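Local coordinates for synaptic vesicle glycoprotein 2C (Homo sapiens, PDB 5JLV), which is a synaptic vesicle membrane glycoprotein whose luminal domain, the part crystallised here, serves as a protein receptor for botulinum neurotoxin A on neurons, at residues T80-C85 with T95-Y100. Residues are numbered along the deposited sequence; the frame is centred on the assembly and turned at random.
Sequences TYFKNC and TDFEPY. With NAG (2-acetamido-2-deoxy-beta-D-glucopyranose), chain M.
Phe82 and Phe97 meet inside the domain as an offset edge-to-face pair, with ring centroids 5.3 Å apart and planes at 66°. The rim of Phe82 does the touching: its CE1 lies 3.8 Å from Phe97 CZ, over one face of the Phe97 ring and displaced toward that ring's margin. The other face of Phe97 is met by CB of Thr95; the ring thus lies between Thr95 of its own loop and Phe82 of strand 81-83, both offset toward its rim. In Phe82, CG lies opposite the carbonyl carbon (chi1 -60°), and its CB leaves the backbone toward the 95-100 loop. A compact turn presents Phe97 in return: Thr95 OG1 accepts from Phe97 N at 3.0 Å in an ST turn, and Phe97 itself is the centre of an inverse gamma turn. Stacked inward-facing phenylalanines are a hallmark of the right-handed, quadrilateral beta-helix of pentapeptide-repeat proteins, to whose clan this luminal domain belongs. Phe82 fits that scheme, with Phe62 and Phe102 from the adjoining strands of its parallel sheet on its ring, Phe62 lying almost parallel to it and Phe102 somewhat tilted, while Phe97 turns an edge-to-face contact to Phe72. The outer side of the contact is far looser. There Tyr81, partly exposed, reaches the second segment through one side of its ring, where CE1 comes within 3.4 Å of Tyr100 O at an oblique approach. A water takes over where the backbones stay apart, donating to Thr80 O at 2.9 Å and, over a longer 3.3 Å, to Tyr100 O. That water also sits over one face of the Tyr81 ring, toward its rim, and in plane at the edge of the exposed Tyr100 ring. Just past the strand, Asn84 ND2 is bonded covalently to C1 of an N-acetylglucosamine, which extends away from the 95-100 loop.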
ATOM      1  N   THR C  80     -22.830 -20.491  21.274  1.00 32.21           N
ATOM      2  CA  THR C  80     -23.221 -19.765  20.082  1.00 31.29           C
ATOM      3  C   THR C  80     -22.338 -20.158  18.898  1.00 31.55           C
ATOM      4  O   THR C  80     -21.110 -20.194  19.006  1.00 33.66           O
ATOM      5  CB  THR C  80     -23.191 -18.248  20.329  1.00 32.81           C
ATOM      6  OG1 THR C  80     -24.178 -17.911  21.327  1.00 37.61           O
ATOM      7  CG2 THR C  80     -23.487 -17.489  19.056  1.00 30.87           C
ATOM      8  N   TYR C  81     -22.974 -20.469  17.775  1.00 32.65           N
ATOM      9  CA  TYR C  81     -22.245 -20.906  16.587  1.00 35.88           C
ATOM     10  C   TYR C  81     -22.756 -20.255  15.310  1.00 38.31           C
ATOM     11  O   TYR C  81     -23.963 -20.077  15.122  1.00 30.15           O
ATOM     12  CB  TYR C  81     -22.374 -22.399  16.410  1.00 35.57           C
ATOM     13  CG  TYR C  81     -21.656 -23.259  17.423  1.00 36.36           C
ATOM     14  CD1 TYR C  81     -20.303 -23.564  17.268  1.00 36.27           C
ATOM     15  CD2 TYR C  81     -22.347 -23.837  18.485  1.00 32.84           C
ATOM     16  CE1 TYR C  81     -19.649 -24.394  18.169  1.00 35.61           C
ATOM     17  CE2 TYR C  81     -21.705 -24.662  19.387  1.00 34.30           C
ATOM     18  CZ  TYR C  81     -20.355 -24.938  19.224  1.00 37.22           C
ATOM     19  OH  TYR C  81     -19.710 -25.778  20.107  1.00 38.36           O
ATOM     20  N   PHE C  82     -21.815 -19.946  14.425  1.00 34.05           N
ATOM     21  CA  PHE C  82     -22.099 -19.583  13.054  1.00 33.48           C
ATOM     22  C   PHE C  82     -21.635 -20.731  12.174  1.00 32.04           C
ATOM     23  O   PHE C  82     -20.435 -20.974  12.060  1.00 36.05           O
ATOM     24  CB  PHE C  82     -21.335 -18.309  12.693  1.00 29.04           C
ATOM     25  CG  PHE C  82     -21.689 -17.128  13.545  1.00 31.30           C
ATOM     26  CD1 PHE C  82     -21.024 -16.896  14.751  1.00 35.07           C
ATOM     27  CD2 PHE C  82     -22.660 -16.227  13.132  1.00 32.25           C
ATOM     28  CE1 PHE C  82     -21.352 -15.798  15.541  1.00 34.16           C
ATOM     29  CE2 PHE C  82     -22.986 -15.118  13.915  1.00 32.80           C
ATOM     30  CZ  PHE C  82     -22.341 -14.912  15.119  1.00 33.81           C
ATOM     31  N   LYS C  83     -22.588 -21.443  11.571  1.00 30.43           N
ATOM     32  CA  LYS C  83     -22.306 -22.633  10.759  1.00 36.49           C
ATOM     33  C   LYS C  83     -22.546 -22.366   9.273  1.00 41.28           C
ATOM     34  O   LYS C  83     -23.660 -22.003   8.875  1.00 33.15           O
ATOM     35  CB  LYS C  83     -23.176 -23.809  11.218  1.00 41.71           C
ATOM     36  CG  LYS C  83     -22.992 -24.193  12.680  1.00 53.57           C
ATOM     37  CD  LYS C  83     -23.889 -25.362  13.094  1.00 58.21           C
ATOM     38  CE  LYS C  83     -23.937 -25.513  14.614  1.00 56.17           C
ATOM     39  NZ  LYS C  83     -24.695 -26.714  15.067  1.00 56.36           N
ATOM     40  N   ASN C  84     -21.501 -22.537   8.458  1.00 34.60           N
ATOM     41  CA  ASN C  84     -21.594 -22.314   7.007  1.00 37.97           C
ATOM     42  C   ASN C  84     -22.070 -20.893   6.692  1.00 34.61           C
ATOM     43  O   ASN C  84     -22.900 -20.670   5.808  1.00 39.14           O
ATOM     44  CB  ASN C  84     -22.513 -23.364   6.355  1.00 41.93           C
ATOM     45  CG  ASN C  84     -22.346 -23.443   4.849  1.00 51.32           C
ATOM     46  OD1 ASN C  84     -21.272 -23.176   4.308  1.00 49.82           O
ATOM     47  ND2 ASN C  84     -23.417 -23.823   4.163  1.00 69.34           N
ATOM     48  N   CYS C  85     -21.549 -19.933   7.443  1.00 29.77           N
ATOM     49  CA  CYS C  85     -21.885 -18.546   7.227  1.00 29.31           C
ATOM     50  C   CYS C  85     -20.787 -17.835   6.452  1.00 32.40           C
ATOM     51  O   CYS C  85     -19.621 -18.224   6.521  1.00 33.18           O
ATOM     52  CB  CYS C  85     -22.188 -17.854   8.564  1.00 26.49           C
ATOM     53  SG  CYS C  85     -23.748 -18.445   9.308  1.00 32.13           S
ATOM     54  N   THR C  95     -15.424  -8.337  20.498  1.00 29.29           N
ATOM     55  CA  THR C  95     -16.273  -9.503  20.709  1.00 31.53           C
ATOM     56  C   THR C  95     -15.483 -10.600  21.422  1.00 35.61           C
ATOM     57  O   THR C  95     -14.255 -10.502  21.569  1.00 32.36           O
ATOM     58  CB  THR C  95     -16.827 -10.065  19.386  1.00 32.21           C
ATOM     59  OG1 THR C  95     -15.800 -10.801  18.698  1.00 30.36           O
ATOM     60  CG2 THR C  95     -17.352  -8.943  18.490  1.00 32.12           C
ATOM     61  N   ASP C  96     -16.179 -11.641  21.871  1.00 28.84           N
ATOM     62  CA  ASP C  96     -15.495 -12.823  22.366  1.00 30.19           C
ATOM     63  C   ASP C  96     -15.468 -13.916  21.281  1.00 31.67           C
ATOM     64  O   ASP C  96     -15.348 -15.105  21.587  1.00 32.25           O
ATOM     65  CB  ASP C  96     -16.126 -13.320  23.678  1.00 36.41           C
ATOM     66  CG  ASP C  96     -17.558 -13.844  23.499  1.00 36.22           C
ATOM     67  OD1 ASP C  96     -18.079 -13.851  22.359  1.00 34.20           O
ATOM     68  OD2 ASP C  96     -18.154 -14.258  24.513  1.00 42.95           O
ATOM     69  N   PHE C  97     -15.566 -13.505  20.014  1.00 32.44           N
ATOM     70  CA  PHE C  97     -15.656 -14.473  18.898  1.00 33.17           C
ATOM     71  C   PHE C  97     -14.320 -15.139  18.560  1.00 41.61           C
ATOM     72  O   PHE C  97     -13.650 -14.754  17.606  1.00 45.98           O
ATOM     73  CB  PHE C  97     -16.247 -13.839  17.624  1.00 28.23           C
ATOM     74  CG  PHE C  97     -17.716 -13.485  17.723  1.00 28.42           C
ATOM     75  CD1 PHE C  97     -18.483 -13.864  18.819  1.00 32.65           C
ATOM     76  CD2 PHE C  97     -18.341 -12.798  16.681  1.00 32.07           C
ATOM     77  CE1 PHE C  97     -19.836 -13.546  18.883  1.00 37.20           C
ATOM     78  CE2 PHE C  97     -19.692 -12.477  16.747  1.00 30.33           C
ATOM     79  CZ  PHE C  97     -20.434 -12.851  17.842  1.00 32.28           C
ATOM     80  N   GLU C  98     -13.959 -16.153  19.329  1.00 35.90           N
ATOM     81  CA  GLU C  98     -12.815 -17.004  19.019  1.00 33.19           C
ATOM     82  C   GLU C  98     -13.099 -17.889  17.796  1.00 30.87           C
ATOM     83  O   GLU C  98     -14.265 -18.022  17.388  1.00 33.47           O
ATOM     84  CB  GLU C  98     -12.484 -17.874  20.231  1.00 34.68           C
ATOM     85  CG  GLU C  98     -12.207 -17.100  21.500  1.00 34.69           C
ATOM     86  CD  GLU C  98     -10.942 -16.277  21.421  1.00 54.36           C
ATOM     87  OE1 GLU C  98     -10.076 -16.568  20.560  1.00 55.27           O
ATOM     88  OE2 GLU C  98     -10.809 -15.332  22.230  1.00 64.78           O
ATOM     89  N   PRO C  99     -12.040 -18.508  17.209  1.00 30.82           N
ATOM     90  CA  PRO C  99     -12.225 -19.394  16.056  1.00 31.70           C
ATOM     91  C   PRO C  99     -13.320 -20.469  16.238  1.00 32.30           C
ATOM     92  O   PRO C  99     -14.003 -20.793  15.277  1.00 29.90           O
ATOM     93  CB  PRO C  99     -10.843 -20.046  15.890  1.00 27.12           C
ATOM     94  CG  PRO C  99      -9.901 -18.999  16.359  1.00 33.33           C
ATOM     95  CD  PRO C  99     -10.604 -18.306  17.507  1.00 32.37           C
ATOM     96  N   TYR C 100     -13.476 -21.011  17.451  1.00 33.55           N
ATOM     97  CA  TYR C 100     -14.457 -22.090  17.690  1.00 37.00           C
ATOM     98  C   TYR C 100     -15.946 -21.658  17.620  1.00 35.84           C
ATOM     99  O   TYR C 100     -16.829 -22.499  17.646  1.00 32.60           O
ATOM    100  CB  TYR C 100     -14.172 -22.846  19.008  1.00 43.14           C
ATOM    101  CG  TYR C 100     -14.134 -21.970  20.252  1.00 44.26           C
ATOM    102  CD1 TYR C 100     -12.919 -21.593  20.814  1.00 47.30           C
ATOM    103  CD2 TYR C 100     -15.322 -21.524  20.874  1.00 44.89           C
ATOM    104  CE1 TYR C 100     -12.870 -20.790  21.944  1.00 48.07           C
ATOM    105  CE2 TYR C 100     -15.281 -20.716  22.010  1.00 36.62           C
ATOM    106  CZ  TYR C 100     -14.051 -20.351  22.532  1.00 48.19           C
ATOM    107  OH  TYR C 100     -13.974 -19.561  23.652  1.00 58.50           O
TER
HETATM  108  C1  NAG M 605     -23.570 -24.016   2.759  1.00 63.53           C
HETATM  109  C2  NAG M 605     -23.728 -25.500   2.447  1.00 79.05           C
HETATM  110  C3  NAG M 605     -23.711 -25.745   0.942  1.00 88.77           C
HETATM  111  C4  NAG M 605     -24.672 -24.803   0.225  1.00 88.75           C
HETATM  112  C5  NAG M 605     -24.459 -23.362   0.672  1.00 86.20           C
HETATM  113  C6  NAG M 605     -25.470 -22.431   0.012  1.00 89.40           C
HETATM  114  C7  NAG M 605     -22.928 -27.146   4.038  1.00 75.39           C
HETATM  115  C8  NAG M 605     -21.763 -27.982   4.481  1.00 68.52           C
HETATM  116  N2  NAG M 605     -22.668 -26.257   3.084  1.00 77.76           N
HETATM  117  O3  NAG M 605     -24.085 -27.102   0.677  1.00 93.57           O
HETATM  118  O4  NAG M 605     -24.469 -24.901  -1.189  1.00 90.05           O
HETATM  119  O5  NAG M 605     -24.589 -23.278   2.089  1.00 77.25           O
HETATM  120  O6  NAG M 605     -25.720 -21.313   0.871  1.00 89.61           O
HETATM  121  O7  NAG M 605     -24.040 -27.274   4.523  1.00 82.30           O
HETATM  122  O   HOH W   1     -19.023 -21.921  19.992  1.00 36.27           O